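Local coordinates for suppressor of RNA silencing p3 (Rice hoja blanca virus, PDB 3AJF), which suppresses RNA-mediated gene silencing in the host, presumably by binding double-stranded RNA, and works as a homodimer, at residues C10-F23 / H72-E86. Residues are numbered along the deposited sequence; the frame is centred on the assembly and turned at random.
Sequences CKDLPIPIDLLSLF and HYRLPLTCLVSTYSE
A disulfide joins C10 to C79 and ties a small beta hairpin, strands 9-10 and 13-14 linked by a type I' turn, to helix 74-85 in this helical domain of the protein. C10 SG and C79 SG are 2.1 Å apart, with a torsion of -90° about the bond, close to the unstrained right angle. Both sulfurs stand anti to their own backbone N (C10 chi1 167°), and the bridge spans 6.4 Å between C10 CA and C79 CA. T83 CG2 closes on C10 SG at 3.3 Å.

Apolar packing carries the contact onward to helix 17-23, the start of helix 17-30, whose axis makes 60° with that of helix 74-85. L19 runs past Y73 over one ring face: its CB sits above the ring centre, 4.0 Å from the centroid, in a CH-pi contact, and its CD1 touches CD2 of the same ring. The other branch, CD2, reaches P76 CB and the L77 backbone. P16, at the N-cap position of helix 17-30, brushes Y73 CE1 with its CG and sets its CD against P76 CG, the two side chains crossing at about a right angle. L22 CD2 meets the edge of the Y73 ring. Deeper in, L80 CD1 collects I15 CG2, L20 CD2 and F23 CD2; F23 also meets the rings of F39 and F55, so this cluster merges with the domain core. L13 CD1 rests on L75 CG beside the disulfide.

Polar groups play a smaller part. The extended K11 chain slides past T83, K11 CD lying 3.6 Å from T83 CG2, and K11 NZ stops 4.4 Å from E86 OE2, beyond salt-bridge range. S82 OG, near K11 NZ, hydrogen-bonds S82 OG of the second subunit, placing helix 74-85 at the dimer interface. At the opposite end of the contact, Y73 OH makes a close van der Waals contact with the D18 CB methylene, 3.2 Å from OH to CB.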
ATOM      1  N   CYS A  10      15.449  -0.628  -0.262  1.00 23.23           N
ATOM      2  CA  CYS A  10      14.220  -1.220   0.244  1.00 23.77           C
ATOM      3  C   CYS A  10      14.244  -2.643  -0.279  1.00 24.68           C
ATOM      4  O   CYS A  10      14.257  -2.836  -1.485  1.00 25.38           O
ATOM      5  CB  CYS A  10      13.012  -0.481  -0.361  1.00 22.75           C
ATOM      6  SG  CYS A  10      11.382  -1.304  -0.141  1.00 27.59           S
ATOM      7  N   LYS A  11      14.301  -3.641   0.601  1.00 25.38           N
ATOM      8  CA  LYS A  11      14.343  -5.042   0.149  1.00 27.15           C
ATOM      9  C   LYS A  11      15.487  -5.229  -0.860  1.00 26.83           C
ATOM     10  O   LYS A  11      15.347  -5.935  -1.856  1.00 27.42           O
ATOM     11  CB  LYS A  11      13.001  -5.448  -0.483  1.00 26.77           C
ATOM     12  CG  LYS A  11      11.841  -5.727   0.504  1.00 28.98           C
ATOM     13  CD  LYS A  11      10.557  -6.002  -0.303  1.00 30.05           C
ATOM     14  CE  LYS A  11       9.478  -6.725   0.517  1.00 39.14           C
ATOM     15  NZ  LYS A  11       8.593  -7.616  -0.347  1.00 42.21           N
ATOM     16  N   ASP A  12      16.611  -4.565  -0.596  1.00 26.08           N
ATOM     17  CA  ASP A  12      17.823  -4.639  -1.420  1.00 27.14           C
ATOM     18  C   ASP A  12      17.740  -3.932  -2.776  1.00 26.92           C
ATOM     19  O   ASP A  12      18.681  -3.998  -3.580  1.00 27.79           O
ATOM     20  CB  ASP A  12      18.326  -6.096  -1.555  1.00 29.47           C
ATOM     21  CG  ASP A  12      18.854  -6.659  -0.232  1.00 31.79           C
ATOM     22  OD1 ASP A  12      19.680  -5.987   0.435  1.00 34.96           O
ATOM     23  OD2 ASP A  12      18.438  -7.776   0.149  1.00 35.69           O
ATOM     24  N   LEU A  13      16.630  -3.231  -3.016  1.00 24.96           N
ATOM     25  CA  LEU A  13      16.439  -2.454  -4.231  1.00 24.38           C
ATOM     26  C   LEU A  13      16.729  -0.993  -3.902  1.00 23.04           C
ATOM     27  O   LEU A  13      16.162  -0.461  -2.940  1.00 21.24           O
ATOM     28  CB  LEU A  13      14.989  -2.573  -4.724  1.00 24.18           C
ATOM     29  CG  LEU A  13      14.328  -3.940  -4.951  1.00 26.87           C
ATOM     30  CD1 LEU A  13      12.813  -3.782  -5.235  1.00 27.36           C
ATOM     31  CD2 LEU A  13      14.994  -4.730  -6.075  1.00 30.37           C
ATOM     32  N   PRO A  14      17.602  -0.348  -4.688  1.00 23.33           N
ATOM     33  CA  PRO A  14      17.942   1.065  -4.525  1.00 23.33           C
ATOM     34  C   PRO A  14      16.734   1.995  -4.663  1.00 22.59           C
ATOM     35  O   PRO A  14      15.943   1.871  -5.604  1.00 21.43           O
ATOM     36  CB  PRO A  14      18.929   1.323  -5.656  1.00 24.38           C
ATOM     37  CG  PRO A  14      19.552  -0.041  -5.922  1.00 26.10           C
ATOM     38  CD  PRO A  14      18.384  -0.975  -5.772  1.00 25.23           C
ATOM     39  N   ILE A  15      16.594   2.907  -3.707  1.00 22.61           N
ATOM     40  CA  ILE A  15      15.508   3.874  -3.704  1.00 22.84           C
ATOM     41  C   ILE A  15      16.153   5.201  -3.968  1.00 23.37           C
ATOM     42  O   ILE A  15      16.823   5.711  -3.089  1.00 24.08           O
ATOM     43  CB  ILE A  15      14.859   3.967  -2.316  1.00 22.25           C
ATOM     44  CG1 ILE A  15      14.405   2.612  -1.860  1.00 23.29           C
ATOM     45  CG2 ILE A  15      13.707   5.018  -2.279  1.00 22.68           C
ATOM     46  CD1 ILE A  15      14.648   2.470  -0.438  1.00 29.75           C
ATOM     47  N   PRO A  16      15.926   5.794  -5.155  1.00 24.09           N
ATOM     48  CA  PRO A  16      16.571   7.074  -5.421  1.00 25.03           C
ATOM     49  C   PRO A  16      16.130   8.152  -4.429  1.00 24.85           C
ATOM     50  O   PRO A  16      14.956   8.223  -4.042  1.00 23.04           O
ATOM     51  CB  PRO A  16      16.127   7.409  -6.856  1.00 25.65           C
ATOM     52  CG  PRO A  16      15.663   6.134  -7.422  1.00 25.43           C
ATOM     53  CD  PRO A  16      15.090   5.355  -6.283  1.00 23.41           C
ATOM     54  N   ILE A  17      17.088   8.951  -3.982  1.00 26.53           N
ATOM     55  CA  ILE A  17      16.846   9.966  -2.935  1.00 27.25           C
ATOM     56  C   ILE A  17      15.828  11.058  -3.359  1.00 26.35           C
ATOM     57  O   ILE A  17      15.009  11.532  -2.533  1.00 26.49           O
ATOM     58  CB  ILE A  17      18.210  10.545  -2.393  1.00 28.92           C
ATOM     59  CG1 ILE A  17      18.009  11.364  -1.106  1.00 31.68           C
ATOM     60  CG2 ILE A  17      18.930  11.343  -3.464  1.00 30.93           C
ATOM     61  CD1 ILE A  17      17.768  10.513   0.150  1.00 34.58           C
ATOM     62  N   ASP A  18      15.836  11.401  -4.649  1.00 25.38           N
ATOM     63  CA  ASP A  18      14.862  12.328  -5.204  1.00 24.19           C
ATOM     64  C   ASP A  18      13.453  11.754  -5.212  1.00 22.44           C
ATOM     65  O   ASP A  18      12.485  12.532  -5.233  1.00 21.20           O
ATOM     66  CB  ASP A  18      15.249  12.762  -6.605  1.00 26.39           C
ATOM     67  CG  ASP A  18      16.543  13.630  -6.631  1.00 30.36           C
ATOM     68  OD1 ASP A  18      16.967  14.157  -5.571  1.00 34.09           O
ATOM     69  OD2 ASP A  18      17.109  13.805  -7.727  1.00 34.54           O
ATOM     70  N   LEU A  19      13.336  10.414  -5.200  1.00 20.61           N
ATOM     71  CA  LEU A  19      12.024   9.777  -5.085  1.00 19.11           C
ATOM     72  C   LEU A  19      11.437  10.036  -3.705  1.00 17.98           C
ATOM     73  O   LEU A  19      10.252  10.361  -3.579  1.00 17.63           O
ATOM     74  CB  LEU A  19      12.070   8.261  -5.375  1.00 18.51           C
ATOM     75  CG  LEU A  19      10.764   7.472  -5.067  1.00 19.28           C
ATOM     76  CD1 LEU A  19       9.495   8.051  -5.788  1.00 17.50           C
ATOM     77  CD2 LEU A  19      10.905   6.034  -5.427  1.00 18.19           C
ATOM     78  N   LEU A  20      12.244   9.872  -2.664  1.00 18.85           N
ATOM     79  CA  LEU A  20      11.763  10.174  -1.309  1.00 18.52           C
ATOM     80  C   LEU A  20      11.374  11.642  -1.152  1.00 19.06           C
ATOM     81  O   LEU A  20      10.388  11.956  -0.476  1.00 19.10           O
ATOM     82  CB  LEU A  20      12.771   9.741  -0.235  1.00 19.60           C
ATOM     83  CG  LEU A  20      13.025   8.224  -0.082  1.00 19.54           C
ATOM     84  CD1 LEU A  20      14.188   7.967   0.902  1.00 22.49           C
ATOM     85  CD2 LEU A  20      11.780   7.472   0.358  1.00 20.88           C
ATOM     86  N   SER A  21      12.135  12.538  -1.775  1.00 19.25           N
ATOM     87  CA  SER A  21      11.802  13.960  -1.764  1.00 20.67           C
ATOM     88  C   SER A  21      10.509  14.247  -2.492  1.00 20.28           C
ATOM     89  O   SER A  21       9.700  15.072  -2.029  1.00 20.68           O
ATOM     90  CB  SER A  21      12.901  14.779  -2.445  1.00 21.70           C
ATOM     91  OG  SER A  21      14.089  14.646  -1.714  1.00 26.39           O
ATOM     92  N   LEU A  22      10.349  13.638  -3.668  1.00 20.02           N
ATOM     93  CA  LEU A  22       9.137  13.844  -4.464  1.00 19.13           C
ATOM     94  C   LEU A  22       7.887  13.338  -3.714  1.00 18.45           C
ATOM     95  O   LEU A  22       6.851  14.023  -3.706  1.00 18.04           O
ATOM     96  CB  LEU A  22       9.268  13.137  -5.816  1.00 20.11           C
ATOM     97  CG  LEU A  22       8.046  13.195  -6.737  1.00 19.50           C
ATOM     98  CD1 LEU A  22       7.741  14.667  -7.170  1.00 20.96           C
ATOM     99  CD2 LEU A  22       8.224  12.248  -7.916  1.00 19.36           C
ATOM    100  N   PHE A  23       8.019  12.162  -3.087  1.00 15.97           N
ATOM    101  CA  PHE A  23       6.949  11.506  -2.289  1.00 15.25           C
ATOM    102  C   PHE A  23       6.577  12.485  -1.173  1.00 14.65           C
ATOM    103  O   PHE A  23       5.398  12.851  -1.042  1.00 14.32           O
ATOM    104  CB  PHE A  23       7.487  10.164  -1.751  1.00 14.18           C
ATOM    105  CG  PHE A  23       6.514   9.328  -0.928  1.00 14.12           C
ATOM    106  CD1 PHE A  23       5.145   9.619  -0.830  1.00 13.81           C
ATOM    107  CD2 PHE A  23       6.998   8.182  -0.287  1.00 14.77           C
ATOM    108  CE1 PHE A  23       4.299   8.817  -0.068  1.00 15.56           C
ATOM    109  CE2 PHE A  23       6.141   7.349   0.464  1.00 17.96           C
ATOM    110  CZ  PHE A  23       4.785   7.677   0.573  1.00 14.77           C
ATOM    111  N   HIS A  72      11.803   4.853 -13.880  1.00 24.67           N
ATOM    112  CA  HIS A  72      12.681   4.162 -12.937  1.00 24.28           C
ATOM    113  C   HIS A  72      12.273   4.340 -11.472  1.00 22.59           C
ATOM    114  O   HIS A  72      12.874   3.755 -10.594  1.00 21.85           O
ATOM    115  CB  HIS A  72      14.156   4.515 -13.174  1.00 26.14           C
ATOM    116  CG  HIS A  72      14.513   5.931 -12.842  1.00 28.18           C
ATOM    117  ND1 HIS A  72      14.046   7.008 -13.567  1.00 30.07           N
ATOM    118  CD2 HIS A  72      15.320   6.445 -11.882  1.00 29.71           C
ATOM    119  CE1 HIS A  72      14.522   8.125 -13.048  1.00 30.42           C
ATOM    120  NE2 HIS A  72      15.306   7.811 -12.031  1.00 31.99           N
ATOM    121  N   TYR A  73      11.240   5.139 -11.223  1.00 20.56           N
ATOM    122  CA  TYR A  73      10.721   5.304  -9.879  1.00 19.48           C
ATOM    123  C   TYR A  73       9.684   4.239  -9.557  1.00 18.07           C
ATOM    124  O   TYR A  73       9.378   4.037  -8.389  1.00 16.07           O
ATOM    125  CB  TYR A  73      10.119   6.711  -9.689  1.00 19.41           C
ATOM    126  CG  TYR A  73      11.132   7.842  -9.477  1.00 21.46           C
ATOM    127  CD1 TYR A  73      12.512   7.657  -9.702  1.00 23.38           C
ATOM    128  CD2 TYR A  73      10.701   9.099  -9.068  1.00 23.02           C
ATOM    129  CE1 TYR A  73      13.423   8.687  -9.487  1.00 23.09           C
ATOM    130  CE2 TYR A  73      11.607  10.136  -8.866  1.00 23.30           C
ATOM    131  CZ  TYR A  73      12.951   9.917  -9.077  1.00 23.98           C
ATOM    132  OH  TYR A  73      13.816  10.951  -8.879  1.00 27.79           O
ATOM    133  N   ARG A  74       9.174   3.525 -10.573  1.00 17.01           N
ATOM    134  CA  ARG A  74       8.029   2.641 -10.309  1.00 17.10           C
ATOM    135  C   ARG A  74       8.343   1.486  -9.357  1.00 16.67           C
ATOM    136  O   ARG A  74       7.538   1.176  -8.465  1.00 16.70           O
ATOM    137  CB  ARG A  74       7.351   2.122 -11.598  1.00 17.93           C
ATOM    138  CG  ARG A  74       6.802   3.220 -12.532  1.00 16.85           C
ATOM    139  CD  ARG A  74       5.829   2.626 -13.548  1.00 16.39           C
ATOM    140  NE  ARG A  74       4.575   2.271 -12.885  1.00 14.21           N
ATOM    141  CZ  ARG A  74       3.630   3.132 -12.522  1.00 12.03           C
ATOM    142  NH1 ARG A  74       3.731   4.415 -12.832  1.00 12.99           N
ATOM    143  NH2 ARG A  74       2.544   2.700 -11.890  1.00 13.13           N
ATOM    144  N   LEU A  75       9.487   0.851  -9.563  1.00 17.32           N
ATOM    145  CA  LEU A  75       9.854  -0.333  -8.778  1.00 18.10           C
ATOM    146  C   LEU A  75      10.181   0.033  -7.317  1.00 16.76           C
ATOM    147  O   LEU A  75       9.647  -0.596  -6.388  1.00 16.78           O
ATOM    148  CB  LEU A  75      10.999  -1.113  -9.448  1.00 19.64           C
ATOM    149  CG  LEU A  75      11.521  -2.376  -8.743  1.00 20.04           C
ATOM    150  CD1 LEU A  75      10.370  -3.324  -8.390  1.00 22.71           C
ATOM    151  CD2 LEU A  75      12.565  -3.093  -9.590  1.00 22.95           C
ATOM    152  N   PRO A  76      11.047   1.040  -7.106  1.00 16.23           N
ATOM    153  CA  PRO A  76      11.292   1.448  -5.716  1.00 15.73           C
ATOM    154  C   PRO A  76      10.052   1.976  -4.978  1.00 15.33           C
ATOM    155  O   PRO A  76       9.904   1.705  -3.784  1.00 15.18           O
ATOM    156  CB  PRO A  76      12.360   2.532  -5.819  1.00 15.25           C
ATOM    157  CG  PRO A  76      12.559   2.822  -7.296  1.00 17.71           C
ATOM    158  CD  PRO A  76      11.904   1.748  -8.085  1.00 16.65           C
ATOM    159  N   LEU A  77       9.169   2.694  -5.670  1.00 14.28           N
ATOM    160  CA  LEU A  77       8.016   3.251  -5.000  1.00 14.40           C
ATOM    161  C   LEU A  77       7.037   2.136  -4.636  1.00 14.72           C
ATOM    162  O   LEU A  77       6.450   2.142  -3.556  1.00 14.06           O
ATOM    163  CB  LEU A  77       7.350   4.328  -5.865  1.00 13.97           C
ATOM    164  CG  LEU A  77       6.139   5.068  -5.293  1.00 13.61           C
ATOM    165  CD1 LEU A  77       6.459   5.653  -3.907  1.00 12.57           C
ATOM    166  CD2 LEU A  77       5.701   6.159  -6.272  1.00 13.25           C
ATOM    167  N   THR A  78       6.895   1.157  -5.526  1.00 14.15           N
ATOM    168  CA  THR A  78       6.065   0.017  -5.245  1.00 14.72           C
ATOM    169  C   THR A  78       6.652  -0.772  -4.081  1.00 15.38           C
ATOM    170  O   THR A  78       5.901  -1.282  -3.231  1.00 16.38           O
ATOM    171  CB  THR A  78       5.953  -0.883  -6.504  1.00 15.59           C
ATOM    172  OG1 THR A  78       5.269  -0.155  -7.532  1.00 15.93           O
ATOM    173  CG2 THR A  78       5.194  -2.149  -6.204  1.00 15.36           C
ATOM    174  N   CYS A  79       7.977  -0.885  -4.047  1.00 16.20           N
ATOM    175  CA  CYS A  79       8.659  -1.528  -2.918  1.00 17.16           C
ATOM    176  C   CYS A  79       8.258  -0.859  -1.604  1.00 16.38           C
ATOM    177  O   CYS A  79       7.919  -1.544  -0.630  1.00 16.31           O
ATOM    178  CB  CYS A  79      10.209  -1.482  -3.053  1.00 18.24           C
ATOM    179  SG  CYS A  79      11.070  -2.516  -1.811  1.00 21.34           S
ATOM    180  N   LEU A  80       8.316   0.476  -1.577  1.00 15.83           N
ATOM    181  CA  LEU A  80       7.949   1.244  -0.378  1.00 15.05           C
ATOM    182  C   LEU A  80       6.494   0.955   0.048  1.00 15.29           C
ATOM    183  O   LEU A  80       6.205   0.701   1.242  1.00 15.22           O
ATOM    184  CB  LEU A  80       8.140   2.743  -0.654  1.00 15.09           C
ATOM    185  CG  LEU A  80       9.582   3.211  -0.897  1.00 16.88           C
ATOM    186  CD1 LEU A  80       9.630   4.736  -1.196  1.00 18.07           C
ATOM    187  CD2 LEU A  80      10.460   2.838   0.318  1.00 18.13           C
ATOM    188  N   VAL A  81       5.581   0.951  -0.928  1.00 13.88           N
ATOM    189  CA  VAL A  81       4.192   0.649  -0.630  1.00 13.34           C
ATOM    190  C   VAL A  81       4.086  -0.745  -0.001  1.00 14.43           C
ATOM    191  O   VAL A  81       3.441  -0.937   1.045  1.00 13.87           O
ATOM    192  CB  VAL A  81       3.249   0.775  -1.867  1.00 12.50           C
ATOM    193  CG1 VAL A  81       1.870   0.175  -1.536  1.00 14.58           C
ATOM    194  CG2 VAL A  81       3.063   2.174  -2.199  1.00 13.21           C
ATOM    195  N   SER A  82       4.720  -1.705  -0.665  1.00 15.69           N
ATOM    196  CA  SER A  82       4.636  -3.095  -0.305  1.00 17.66           C
ATOM    197  C   SER A  82       5.215  -3.303   1.096  1.00 18.07           C
ATOM    198  O   SER A  82       4.580  -3.983   1.948  1.00 19.10           O
ATOM    199  CB  SER A  82       5.329  -3.937  -1.390  1.00 19.02           C
ATOM    200  OG  SER A  82       5.602  -5.226  -0.929  1.00 25.30           O
ATOM    201  N   THR A  83       6.376  -2.700   1.364  1.00 16.17           N
ATOM    202  CA  THR A  83       7.027  -2.846   2.663  1.00 17.40           C
ATOM    203  C   THR A  83       6.375  -2.090   3.821  1.00 15.48           C
ATOM    204  O   THR A  83       6.275  -2.631   4.927  1.00 15.30           O
ATOM    205  CB  THR A  83       8.580  -2.526   2.637  1.00 17.80           C
ATOM    206  OG1 THR A  83       8.784  -1.138   2.432  1.00 23.83           O
ATOM    207  CG2 THR A  83       9.226  -3.197   1.525  1.00 16.47           C
ATOM    208  N   TYR A  84       5.910  -0.860   3.584  1.00 13.73           N
ATOM    209  CA  TYR A  84       5.381  -0.078   4.698  1.00 13.25           C
ATOM    210  C   TYR A  84       3.978  -0.536   5.060  1.00 14.30           C
ATOM    211  O   TYR A  84       3.564  -0.405   6.209  1.00 13.49           O
ATOM    212  CB  TYR A  84       5.461   1.419   4.404  1.00 13.05           C
ATOM    213  CG  TYR A  84       6.862   1.884   4.718  1.00 15.55           C
ATOM    214  CD1 TYR A  84       7.835   1.958   3.721  1.00 14.86           C
ATOM    215  CD2 TYR A  84       7.232   2.174   6.036  1.00 14.99           C
ATOM    216  CE1 TYR A  84       9.146   2.335   4.016  1.00 15.37           C
ATOM    217  CE2 TYR A  84       8.560   2.539   6.347  1.00 17.39           C
ATOM    218  CZ  TYR A  84       9.496   2.609   5.335  1.00 15.65           C
ATOM    219  OH  TYR A  84      10.784   2.976   5.641  1.00 16.91           O
ATOM    220  N   SER A  85       3.265  -1.125   4.091  1.00 13.28           N
ATOM    221  CA  SER A  85       1.956  -1.729   4.396  1.00 14.09           C
ATOM    222  C   SER A  85       2.072  -2.839   5.436  1.00 13.90           C
ATOM    223  O   SER A  85       1.126  -3.096   6.208  1.00 14.50           O
ATOM    224  CB  SER A  85       1.248  -2.207   3.115  1.00 14.37           C
ATOM    225  OG  SER A  85       1.961  -3.297   2.547  1.00 17.50           O
ATOM    226  N   GLU A  86       3.240  -3.463   5.511  1.00 14.09           N
ATOM    227  CA  GLU A  86       3.472  -4.583   6.451  1.00 16.00           C
ATOM    228  C   GLU A  86       3.231  -4.208   7.902  1.00 14.57           C
ATOM    229  O   GLU A  86       2.855  -5.054   8.710  1.00 14.40           O
ATOM    230  CB  GLU A  86       4.903  -5.142   6.329  1.00 16.09           C
ATOM    231  CG  GLU A  86       5.236  -5.673   4.924  1.00 18.99           C
ATOM    232  CD  GLU A  86       6.711  -6.120   4.805  1.00 21.62           C
ATOM    233  OE1 GLU A  86       7.376  -6.181   5.856  1.00 25.30           O
ATOM    234  OE2 GLU A  86       7.186  -6.413   3.680  1.00 25.44           O
TER